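Local coordinates for protein toxin PAU_02230 (Photorhabdus asymbiotica subsp. asymbiotica ATCC 43949, PDB 6HV6) that acts as a bacterial toxin, the modelled part of which folds as helices packed around a six-stranded antiparallel sheet, at residues 80-85 / 136-141; 124-129 / 151-156; 164-169 / 188-193; 197-202 / 308-313. The protein carries 1 engineered substitution. All blocks are in the same frame, centred on the assembly; numbering follows the deposited sequence.

Contact 1. Residues 80-85 / 136-141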
# COMPACT_ATOMS: atom_id res chain seq x y z
N GLN A 80 12.13 -11.68 17.14
CA GLN A 80 11.28 -11.98 15.98
C GLN A 80 10.36 -13.16 16.26
O GLN A 80 9.17 -13.12 15.90
CB GLN A 80 12.14 -12.25 14.75
CG GLN A 80 11.34 -12.41 13.45
CD GLN A 80 10.59 -11.15 13.06
OE1 GLN A 80 11.19 -10.09 12.85
NE2 GLN A 80 9.26 -11.25 12.97
N GLU A 81 10.88 -14.20 16.90
CA GLU A 81 10.08 -15.40 17.14
C GLU A 81 8.91 -15.11 18.07
O GLU A 81 7.77 -15.54 17.81
CB GLU A 81 10.97 -16.50 17.73
CG GLU A 81 10.25 -17.81 17.95
CD GLU A 81 11.15 -18.88 18.54
OE1 GLU A 81 12.39 -18.74 18.44
OE2 GLU A 81 10.62 -19.87 19.09
N ASN A 82 9.15 -14.38 19.16
CA ASN A 82 8.05 -14.01 20.04
C ASN A 82 7.07 -13.07 19.33
O ASN A 82 5.85 -13.19 19.50
CB ASN A 82 8.57 -13.37 21.32
CG ASN A 82 9.27 -14.36 22.22
OD1 ASN A 82 9.20 -15.57 21.98
ND2 ASN A 82 9.95 -13.87 23.25
N PHE A 83 7.58 -12.14 18.53
CA PHE A 83 6.70 -11.27 17.76
C PHE A 83 5.78 -12.09 16.86
O PHE A 83 4.57 -11.87 16.82
CB PHE A 83 7.53 -10.28 16.94
CG PHE A 83 6.70 -9.33 16.12
CD1 PHE A 83 6.24 -8.14 16.66
CD2 PHE A 83 6.40 -9.61 14.79
CE1 PHE A 83 5.48 -7.27 15.91
CE2 PHE A 83 5.64 -8.73 14.03
CZ PHE A 83 5.18 -7.56 14.59
N ASP A 84 6.35 -13.06 16.13
CA ASP A 84 5.54 -13.90 15.24
C ASP A 84 4.49 -14.69 16.02
O ASP A 84 3.34 -14.80 15.59
CB ASP A 84 6.45 -14.84 14.45
CG ASP A 84 7.44 -14.10 13.54
OD1 ASP A 84 7.17 -12.93 13.17
OD2 ASP A 84 8.48 -14.69 13.18
N THR A 85 4.87 -15.23 17.19
CA THR A 85 3.90 -15.93 18.03
C THR A 85 2.75 -15.00 18.44
O THR A 85 1.58 -15.39 18.39
CB THR A 85 4.60 -16.49 19.27
OG1 THR A 85 5.56 -17.47 18.86
CG2 THR A 85 3.61 -17.15 20.20
N ARG A 136 4.79 -11.32 27.91
CA ARG A 136 3.59 -11.42 28.74
C ARG A 136 2.36 -11.70 27.88
O ARG A 136 1.50 -12.50 28.26
CB ARG A 136 3.40 -10.14 29.55
CG ARG A 136 4.59 -9.81 30.46
CD ARG A 136 4.79 -10.89 31.52
NE ARG A 136 3.70 -10.82 32.49
CZ ARG A 136 2.90 -11.83 32.81
NH1 ARG A 136 3.08 -13.02 32.27
NH2 ARG A 136 1.92 -11.64 33.69
N TYR A 137 2.28 -11.08 26.71
CA TYR A 137 1.14 -11.32 25.83
C TYR A 137 1.05 -12.79 25.47
O TYR A 137 -0.03 -13.40 25.53
CB TYR A 137 1.28 -10.47 24.57
CG TYR A 137 0.14 -10.60 23.57
CD1 TYR A 137 0.02 -11.72 22.75
CD2 TYR A 137 -0.79 -9.58 23.44
CE1 TYR A 137 -1.03 -11.82 21.82
CE2 TYR A 137 -1.83 -9.67 22.53
CZ TYR A 137 -1.95 -10.78 21.73
OH TYR A 137 -3.00 -10.84 20.82
N ILE A 138 2.17 -13.40 25.08
CA ILE A 138 2.13 -14.78 24.62
C ILE A 138 2.09 -15.77 25.77
O ILE A 138 1.86 -16.95 25.53
CB ILE A 138 3.30 -15.08 23.67
CG1 ILE A 138 4.64 -15.01 24.39
CG2 ILE A 138 3.31 -14.10 22.51
CD1 ILE A 138 5.81 -15.27 23.45
N SER A 139 2.30 -15.32 27.01
CA SER A 139 2.30 -16.24 28.14
C SER A 139 0.87 -16.69 28.44
O SER A 139 -0.07 -15.92 28.30
CB SER A 139 2.89 -15.57 29.38
OG SER A 139 2.77 -16.41 30.53
N PRO A 140 0.69 -17.94 28.90
CA PRO A 140 -0.66 -18.40 29.20
C PRO A 140 -1.22 -17.86 30.51
O PRO A 140 -2.41 -18.06 30.77
CB PRO A 140 -0.51 -19.93 29.25
CG PRO A 140 0.89 -20.15 29.62
CD PRO A 140 1.69 -19.01 29.02
N ASP A 141 -0.43 -17.18 31.33
CA ASP A 141 -1.00 -16.63 32.55
C ASP A 141 -1.56 -15.22 32.38
O ASP A 141 -1.98 -14.62 33.37
CB ASP A 141 0.03 -16.67 33.70
CG ASP A 141 1.25 -15.83 33.43
OD1 ASP A 141 1.37 -15.26 32.33
OD2 ASP A 141 2.12 -15.74 34.33

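Contact 2. Residues 124-129 / 151-156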
# COMPACT_ATOMS: atom_id res chain seq x y z
N ASN A 124 1.16 -1.46 35.70
CA ASN A 124 2.40 -2.20 35.89
C ASN A 124 3.03 -2.59 34.56
O ASN A 124 4.24 -2.86 34.51
CB ASN A 124 2.14 -3.46 36.72
CG ASN A 124 1.45 -4.55 35.92
OD1 ASN A 124 0.24 -4.49 35.70
ND2 ASN A 124 2.22 -5.53 35.47
N PHE A 125 2.25 -2.63 33.47
CA PHE A 125 2.82 -2.93 32.17
C PHE A 125 3.53 -1.73 31.56
O PHE A 125 4.35 -1.90 30.65
CB PHE A 125 1.73 -3.41 31.20
CG PHE A 125 1.13 -4.73 31.57
CD1 PHE A 125 1.93 -5.78 31.98
CD2 PHE A 125 -0.24 -4.93 31.51
CE1 PHE A 125 1.39 -7.01 32.33
CE2 PHE A 125 -0.78 -6.15 31.87
CZ PHE A 125 0.03 -7.19 32.28
N ASN A 126 3.25 -0.51 32.04
CA ASN A 126 3.86 0.66 31.42
C ASN A 126 5.38 0.67 31.55
O ASN A 126 6.07 1.20 30.68
CB ASN A 126 3.28 1.93 32.04
CG ASN A 126 1.86 2.16 31.63
OD1 ASN A 126 1.42 1.67 30.58
ND2 ASN A 126 1.14 2.92 32.42
N GLY A 127 5.93 0.12 32.61
CA GLY A 127 7.37 0.20 32.67
C GLY A 127 8.14 -0.83 31.85
O GLY A 127 9.37 -0.77 31.81
N LEU A 128 7.45 -1.74 31.18
CA LEU A 128 8.07 -2.91 30.59
C LEU A 128 8.58 -2.62 29.18
O LEU A 128 8.01 -1.81 28.44
CB LEU A 128 7.08 -4.08 30.55
CG LEU A 128 6.53 -4.52 31.90
CD1 LEU A 128 5.66 -5.77 31.76
CD2 LEU A 128 7.66 -4.77 32.89
N SER A 129 9.68 -3.26 28.83
CA SER A 129 10.18 -3.18 27.46
C SER A 129 9.20 -3.83 26.50
O SER A 129 8.33 -4.61 26.90
CB SER A 129 11.54 -3.87 27.34
OG SER A 129 11.36 -5.26 27.52
N ALA A 151 -1.87 -5.60 23.73
CA ALA A 151 -1.94 -5.22 22.33
C ALA A 151 -2.18 -3.73 22.18
O ALA A 151 -1.57 -3.07 21.33
CB ALA A 151 -3.04 -6.01 21.63
N GLY A 152 -3.07 -3.16 23.01
CA GLY A 152 -3.28 -1.73 22.97
C GLY A 152 -2.01 -0.95 23.28
O GLY A 152 -1.65 -0.01 22.56
N LYS A 153 -1.30 -1.35 24.34
CA LYS A 153 -0.10 -0.63 24.75
C LYS A 153 1.03 -0.78 23.74
O LYS A 153 1.88 0.12 23.63
CB LYS A 153 0.36 -1.11 26.13
CG LYS A 153 -0.57 -0.67 27.29
CD LYS A 153 -0.03 -1.15 28.67
CE LYS A 153 -0.94 -0.69 29.80
NZ LYS A 153 -1.03 0.81 29.93
N MET A 154 1.08 -1.90 23.02
CA MET A 154 2.10 -2.16 22.01
C MET A 154 1.75 -1.63 20.62
O MET A 154 2.56 -1.76 19.70
CB MET A 154 2.35 -3.66 21.90
CG MET A 154 3.12 -4.24 23.10
SD MET A 154 3.48 -5.98 22.81
CE MET A 154 1.97 -6.77 23.32
N ASN A 155 0.56 -1.05 20.45
CA ASN A 155 0.05 -0.81 19.09
C ASN A 155 0.98 0.10 18.28
O ASN A 155 1.21 -0.14 17.09
CB ASN A 155 -1.35 -0.22 19.15
CG ASN A 155 -2.02 -0.24 17.79
OD1 ASN A 155 -2.23 -1.29 17.20
ND2 ASN A 155 -2.34 0.94 17.28
N GLU A 156 1.51 1.15 18.89
CA GLU A 156 2.39 2.03 18.13
C GLU A 156 3.69 1.32 17.78
O GLU A 156 4.21 1.48 16.67
CB GLU A 156 2.66 3.32 18.91
CG GLU A 156 1.44 4.24 19.02
CD GLU A 156 0.78 4.52 17.67
OE1 GLU A 156 1.49 4.81 16.69
OE2 GLU A 156 -0.47 4.43 17.58

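Contact 3. Residues 164-169 / 188-193. With EDO (1,2-ethanediol), chain B.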
# COMPACT_ATOMS: atom_id res chain seq x y z
N PHE A 164 8.68 -0.42 9.25
CA PHE A 164 10.07 -0.67 8.90
C PHE A 164 10.19 -1.85 7.94
O PHE A 164 11.00 -1.82 7.00
CB PHE A 164 10.91 -0.91 10.14
CG PHE A 164 12.38 -1.04 9.85
CD1 PHE A 164 13.16 0.08 9.63
CD2 PHE A 164 12.97 -2.29 9.77
CE1 PHE A 164 14.51 -0.03 9.35
CE2 PHE A 164 14.32 -2.41 9.49
CZ PHE A 164 15.09 -1.28 9.28
N GLN A 165 9.37 -2.89 8.14
CA GLN A 165 9.38 -4.00 7.20
C GLN A 165 8.88 -3.58 5.82
O GLN A 165 9.45 -3.97 4.79
CB GLN A 165 8.55 -5.16 7.74
CG GLN A 165 8.57 -6.38 6.84
CD GLN A 165 9.94 -7.03 6.79
OE1 GLN A 165 10.58 -7.20 7.82
NE2 GLN A 165 10.40 -7.38 5.58
N THR A 166 7.81 -2.78 5.76
CA THR A 166 7.34 -2.28 4.47
C THR A 166 8.43 -1.47 3.77
O THR A 166 8.68 -1.64 2.57
CB THR A 166 6.08 -1.44 4.63
OG1 THR A 166 5.06 -2.24 5.25
CG2 THR A 166 5.59 -0.95 3.26
N ALA A 167 9.10 -0.59 4.52
CA ALA A 167 10.21 0.17 3.95
C ALA A 167 11.29 -0.75 3.40
O ALA A 167 11.82 -0.53 2.31
CB ALA A 167 10.78 1.13 5.00
N LYS A 168 11.62 -1.81 4.15
CA LYS A 168 12.61 -2.78 3.68
C LYS A 168 12.13 -3.49 2.42
O LYS A 168 12.92 -3.73 1.49
CB LYS A 168 12.91 -3.78 4.79
CG LYS A 168 14.28 -4.40 4.71
CD LYS A 168 14.74 -4.86 6.09
CE LYS A 168 13.90 -6.00 6.61
NZ LYS A 168 14.09 -7.23 5.78
N ASP A 169 10.85 -3.86 2.37
CA ASP A 169 10.28 -4.45 1.17
C ASP A 169 10.38 -3.49 -0.01
O ASP A 169 10.65 -3.91 -1.15
CB ASP A 169 8.82 -4.83 1.39
CG ASP A 169 8.63 -5.93 2.43
OD1 ASP A 169 9.62 -6.57 2.82
OD2 ASP A 169 7.46 -6.13 2.85
N GLN A 188 2.04 2.19 -0.64
CA GLN A 188 0.78 2.73 -0.09
C GLN A 188 0.51 2.20 1.31
O GLN A 188 -0.16 2.88 2.10
CB GLN A 188 -0.41 2.43 -1.01
CG GLN A 188 -0.74 0.95 -1.15
CD GLN A 188 -2.10 0.69 -1.81
OE1 GLN A 188 -2.93 1.59 -1.94
NE2 GLN A 188 -2.33 -0.56 -2.21
N ASN A 189 1.03 1.02 1.66
CA ASN A 189 0.84 0.53 3.02
C ASN A 189 1.49 1.43 4.06
O ASN A 189 1.06 1.46 5.21
CB ASN A 189 1.35 -0.91 3.14
CG ASN A 189 0.40 -1.88 2.50
OD1 ASN A 189 -0.75 -1.54 2.24
ND2 ASN A 189 0.87 -3.10 2.24
N LEU A 190 2.52 2.17 3.66
CA LEU A 190 3.10 3.14 4.58
C LEU A 190 2.16 4.31 4.80
O LEU A 190 1.86 4.67 5.94
CB LEU A 190 4.44 3.63 4.04
CG LEU A 190 5.62 2.68 4.22
CD1 LEU A 190 6.89 3.33 3.72
CD2 LEU A 190 5.75 2.32 5.69
N TYR A 191 1.67 4.93 3.73
CA TYR A 191 0.95 6.18 3.91
C TYR A 191 -0.55 6.00 4.06
O TYR A 191 -1.23 6.96 4.44
CB TYR A 191 1.25 7.17 2.77
CG TYR A 191 0.87 6.74 1.38
CD1 TYR A 191 1.85 6.36 0.46
CD2 TYR A 191 -0.45 6.76 0.96
CE1 TYR A 191 1.51 5.99 -0.81
CE2 TYR A 191 -0.79 6.38 -0.32
CZ TYR A 191 0.20 6.00 -1.20
OH TYR A 191 -0.12 5.62 -2.47
N LEU A 192 -1.09 4.81 3.81
CA LEU A 192 -2.52 4.58 4.03
C LEU A 192 -2.85 4.17 5.45
O LEU A 192 -4.03 4.03 5.77
CB LEU A 192 -3.06 3.53 3.06
CG LEU A 192 -3.35 4.04 1.65
CD1 LEU A 192 -4.01 2.96 0.80
CD2 LEU A 192 -4.18 5.32 1.67
N LYS A 193 -1.85 3.96 6.31
CA LYS A 193 -2.08 3.71 7.73
C LYS A 193 -3.08 2.58 7.95
O LYS A 193 -4.03 2.70 8.74
CB LYS A 193 -2.57 4.98 8.43
CG LYS A 193 -1.64 6.17 8.34
CD LYS A 193 -2.25 7.37 9.06
CE LYS A 193 -1.38 8.58 8.89
NZ LYS A 193 -0.89 8.62 7.49
C1 EDO B . 5.12 -3.91 0.74
O1 EDO B . 5.33 -4.77 1.87
C2 EDO B . 3.63 -3.84 0.43
O2 EDO B . 3.21 -5.03 -0.24
O HOH W 1 3.53 -3.74 3.74

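Contact 4. Residues 197-202 / 308-313. Engineered in segment 197-202: A199 (natural residue Cys). With EDO (1,2-ethanediol), chain G.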
# COMPACT_ATOMS: atom_id res chain seq x y z
N SER A 197 -6.79 -0.78 0.53
CA SER A 197 -6.04 -0.40 -0.66
C SER A 197 -6.78 0.63 -1.50
O SER A 197 -7.98 0.53 -1.72
CB SER A 197 -5.76 -1.64 -1.50
OG SER A 197 -5.10 -1.23 -2.68
N GLU A 198 -6.04 1.60 -2.01
CA GLU A 198 -6.61 2.54 -2.97
C GLU A 198 -5.88 2.46 -4.31
O GLU A 198 -5.70 3.45 -5.00
CB GLU A 198 -6.60 3.97 -2.43
CG GLU A 198 -7.49 4.18 -1.21
CD GLU A 198 -8.96 3.95 -1.52
OE1 GLU A 198 -9.32 3.99 -2.72
OE2 GLU A 198 -9.75 3.73 -0.57
N ALA A 199 -5.47 1.25 -4.69
CA ALA A 199 -4.61 1.08 -5.85
C ALA A 199 -5.30 1.49 -7.15
O ALA A 199 -4.64 2.00 -8.05
CB ALA A 199 -4.13 -0.38 -5.92
N LEU A 200 -6.61 1.26 -7.27
CA LEU A 200 -7.31 1.66 -8.49
C LEU A 200 -7.26 3.17 -8.71
O LEU A 200 -6.78 3.61 -9.76
CB LEU A 200 -8.74 1.11 -8.49
CG LEU A 200 -9.68 1.63 -9.60
CD1 LEU A 200 -9.16 1.29 -11.00
CD2 LEU A 200 -11.10 1.09 -9.42
N PRO A 201 -7.73 4.01 -7.77
CA PRO A 201 -7.65 5.45 -8.02
C PRO A 201 -6.22 5.97 -8.05
O PRO A 201 -5.94 6.93 -8.77
CB PRO A 201 -8.45 6.07 -6.87
CG PRO A 201 -8.37 5.02 -5.77
CD PRO A 201 -8.42 3.71 -6.50
N GLU A 202 -5.31 5.37 -7.27
CA GLU A 202 -3.92 5.77 -7.34
C GLU A 202 -3.38 5.57 -8.75
O GLU A 202 -2.72 6.46 -9.31
CB GLU A 202 -3.09 4.99 -6.30
CG GLU A 202 -3.34 5.50 -4.88
CD GLU A 202 -2.98 4.50 -3.79
OE1 GLU A 202 -2.67 3.33 -4.09
OE2 GLU A 202 -2.99 4.91 -2.62
N TYR A 308 4.15 1.54 -12.56
CA TYR A 308 3.71 2.04 -11.26
C TYR A 308 2.94 0.94 -10.55
O TYR A 308 1.85 0.55 -10.99
CB TYR A 308 2.83 3.29 -11.41
CG TYR A 308 2.17 3.76 -10.10
CD1 TYR A 308 2.87 3.76 -8.90
CD2 TYR A 308 0.87 4.23 -10.09
CE1 TYR A 308 2.29 4.21 -7.72
CE2 TYR A 308 0.28 4.68 -8.90
CZ TYR A 308 1.00 4.66 -7.74
OH TYR A 308 0.42 5.10 -6.58
N ASP A 309 3.52 0.41 -9.47
CA ASP A 309 2.79 -0.48 -8.56
C ASP A 309 2.47 0.30 -7.30
O ASP A 309 3.38 0.59 -6.51
CB ASP A 309 3.61 -1.72 -8.23
CG ASP A 309 2.85 -2.72 -7.34
OD1 ASP A 309 1.78 -2.39 -6.81
OD2 ASP A 309 3.33 -3.86 -7.20
N PRO A 310 1.20 0.65 -7.07
CA PRO A 310 0.83 1.38 -5.85
C PRO A 310 1.35 0.78 -4.56
O PRO A 310 1.52 1.52 -3.58
CB PRO A 310 -0.70 1.35 -5.89
CG PRO A 310 -1.00 1.42 -7.37
CD PRO A 310 0.05 0.51 -7.99
N ASN A 311 1.60 -0.54 -4.51
CA ASN A 311 2.14 -1.14 -3.30
C ASN A 311 3.59 -0.73 -3.04
O ASN A 311 4.05 -0.82 -1.90
CB ASN A 311 2.06 -2.67 -3.37
CG ASN A 311 0.69 -3.19 -3.02
OD1 ASN A 311 -0.07 -2.53 -2.31
ND2 ASN A 311 0.36 -4.38 -3.51
N TYR A 312 4.30 -0.27 -4.08
CA TYR A 312 5.73 -0.00 -3.96
C TYR A 312 6.15 1.38 -4.46
O TYR A 312 6.80 2.13 -3.73
CB TYR A 312 6.52 -1.06 -4.72
CG TYR A 312 6.36 -2.44 -4.16
CD1 TYR A 312 7.08 -2.85 -3.04
CD2 TYR A 312 5.50 -3.36 -4.77
CE1 TYR A 312 6.94 -4.13 -2.55
CE2 TYR A 312 5.36 -4.64 -4.27
CZ TYR A 312 6.08 -5.01 -3.16
OH TYR A 312 5.96 -6.29 -2.66
N GLY A 313 5.79 1.71 -5.68
CA GLY A 313 6.27 2.95 -6.28
C GLY A 313 6.38 2.79 -7.80
O GLY A 313 5.68 1.97 -8.40
C1 EDO G . -2.78 -6.83 -3.38
O1 EDO G . -2.23 -5.70 -2.70
C2 EDO G . -1.66 -7.81 -3.72
O2 EDO G . -1.07 -8.28 -2.50

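Contact 1. Residues 80-85 / 136-141
I138 of helix 130-138 meets N82 and T85 of helix 80-93 in a small helix-helix contact at the surface, within the all-helical part of the fold that precedes the six-stranded sheet. The contact buries 148 Å² and rests on van der Waals touch alone. Two branches of I138 divide the work. Its CG2 lies against the methyl of T85, with CG2 of I138 3.8 Å from CG2 of T85, while CD1 extends over the amide of N82 and stops 3.7 Å from OD1 of N82. The chi1 of I138 (66°) places CG1 between the backbone N and the carbonyl carbon and leaves CG2 beside the N, spreading the two branches toward residues three apart on the facing helix. Both partners meet the isoleucine at about a right angle. The buried neighbour Y137 packs next to it, on M86, M89 and A90 of helix 80-93, with L150 and M154 of helix 144-176 also beside it. Beyond I138, D141 OD1 gathers the guanidinium of R136 in a 2.8 Å salt bridge from NH1 together with the hydroxyl of S139. On the facing helix, the same rotamer that turns the T85 methyl to I138 lets OG1 of T85 bond O of E81 at 3.1 Å, OG1 and N of T85 approaching that O from the two sides of its carbonyl plane.

Contact 2. Residues 124-129 / 151-156
K153 of helix 144-176 reaches across to F125 and N126 in the loop before helix 130-138, and this one lysine carries the helix side of the contact. Along 151-156, A151 comes first, a buried small residue whose CB packs against the ring of Y137. G152 follows, its carbonyl O accepting from N155 N at 3.2 Å. K153 then points its side chain toward the loop. Its chain runs straight through chi2 and chi3, and bends only at chi4 (-63°), which swings the ammonium out to the amide of N126. NZ of K153 donates to OD1 of N126 at 2.7 Å, a short bond, the donor approaching obliquely to the C=O (131°) and 23° off the carbonyl plane. A second acceptor, the carbonyl O of Y117, holds the same ammonium, tying a further part of the loop to the helix. Below the charged end the methylenes do apolar work, CD of K153 lying 3.8 Å from CB of F125. The ring of F125 leads away from the lysine onto T146 and L150, with N124 OD1 4.1 Å above its centre. F125 to L128 form a type I beta turn, closed by L128 N to F125 O at 3.1 Å, and this turn presents N126 to the lysine. M154, next in sequence, faces helix 130-138 instead. The loop thus lies along one side of helix 144-176, and leads through S129, which N-caps with its OG on K132 N, into helix 130-138, packed on M154 through L130, K133, I134 and Y137.

Contact 3. Residues 164-169 / 188-193
A water links the polar ends of T166 and N189 and also meets O1 of a 1,2-ethanediol, so the polar side of this helix-helix contact is made through a water while the apolar side closes directly. The long helix 144-176 here meets the short helix 188-191, and strand 182-185 at one border of the six-stranded sheet lies between them in the chain. The water is 2.6 Å from OG1 of T166 and accepts from ND2 of N189 at 3.1 Å. OG1 of T166 has a partner in its own helix as well, the carbonyl O of N162. A chi1 of -58° sets OG1 beside the backbone N and sends the methyl CG2 to the far side of the N, toward L190. CG2 of T166 then lies 3.8 Å from CG of L190, while CB of T166 is touched by CD2 of the leucine; the two side chains lie alongside, running in opposite senses. The same methyl is 4.2 Å from CB of N189. L190 is buried, with F73 of strand 71-74 and M223 of helix 215-224 also against it, and A167 next to T166 meets F73 as well. The small hairpin 65-74 thereby covers the joint between the helices. D169, one turn on, holds the ethanediol (probably from the crystallisation liquor), O1 donating to OD2 of D169 at 2.7 Å; its other oxygen is met from the syn side, though about 32° out of the carboxylate plane, by Q165, whose NE2 stands 3.0 Å from OD1 of D169.

Contact 4. Residues 197-202 / 308-313
The first turn of helix 199-211 comes up against the end of strand 304-309, the backbones nearest at CA of A199 and CA of P310, 5.4 Å apart. A199 is engineered, replacing the natural cysteine; its CB touches CB of P310 at 3.8 Å, and the proline ring also reaches the carbonyl O of A199. E202, one turn later, has a chain extended beyond CG that sets OE1 of E202 against CB of P310 at 3.3 Å, while OE2 has a weak hydrogen bond with Y191 OH. The Y308 side chain crosses that of E202 at about a right angle. Its ring edge takes the helix carbonyl near the ring plane, CE2 of Y308 lying 3.5 Å from O of E202, while OH of Y308 meets CB of E202. S197 makes an ST turn to A199 N, and D309 an Asx turn in which OD1 accepts from N311 N at 3.0 Å; Y312 and G313 opposite D309 form a classic beta bulge. D309 also bonds H289 and Y334 through its carboxylate, and L200 N binds a sulfonate oxygen of a HEPES molecule close to A199, probably from the crystallisation liquor, though such molecules often mark pockets. A cysteine position at a helix start, set beside a strand histidine bonded to an aspartate, is consistent with the pocket of a papain-like fold.

Overall arrangement
From its first modelled residues the chain forms the small hairpin 65-74 and then helix 80-93, which contact 1 joins to helix 130-138. Contact 2 opens within that loop, at 124-129, and closes beyond it on helix 144-176, so contacts 1 and 2 cross; they also touch through packing between helices 130-138 and 144-176. Contact 3 starts farther along the same long helix and closes a short loop through strand 182-185. Contact 4 follows in series with a span of over a hundred residues, bringing helix 199-211 to the sheet. Q188 NE2 meets S197 OG, linking contacts 3 and 4, whereas contacts 1 and 4 lie about 33 Å apart between centres.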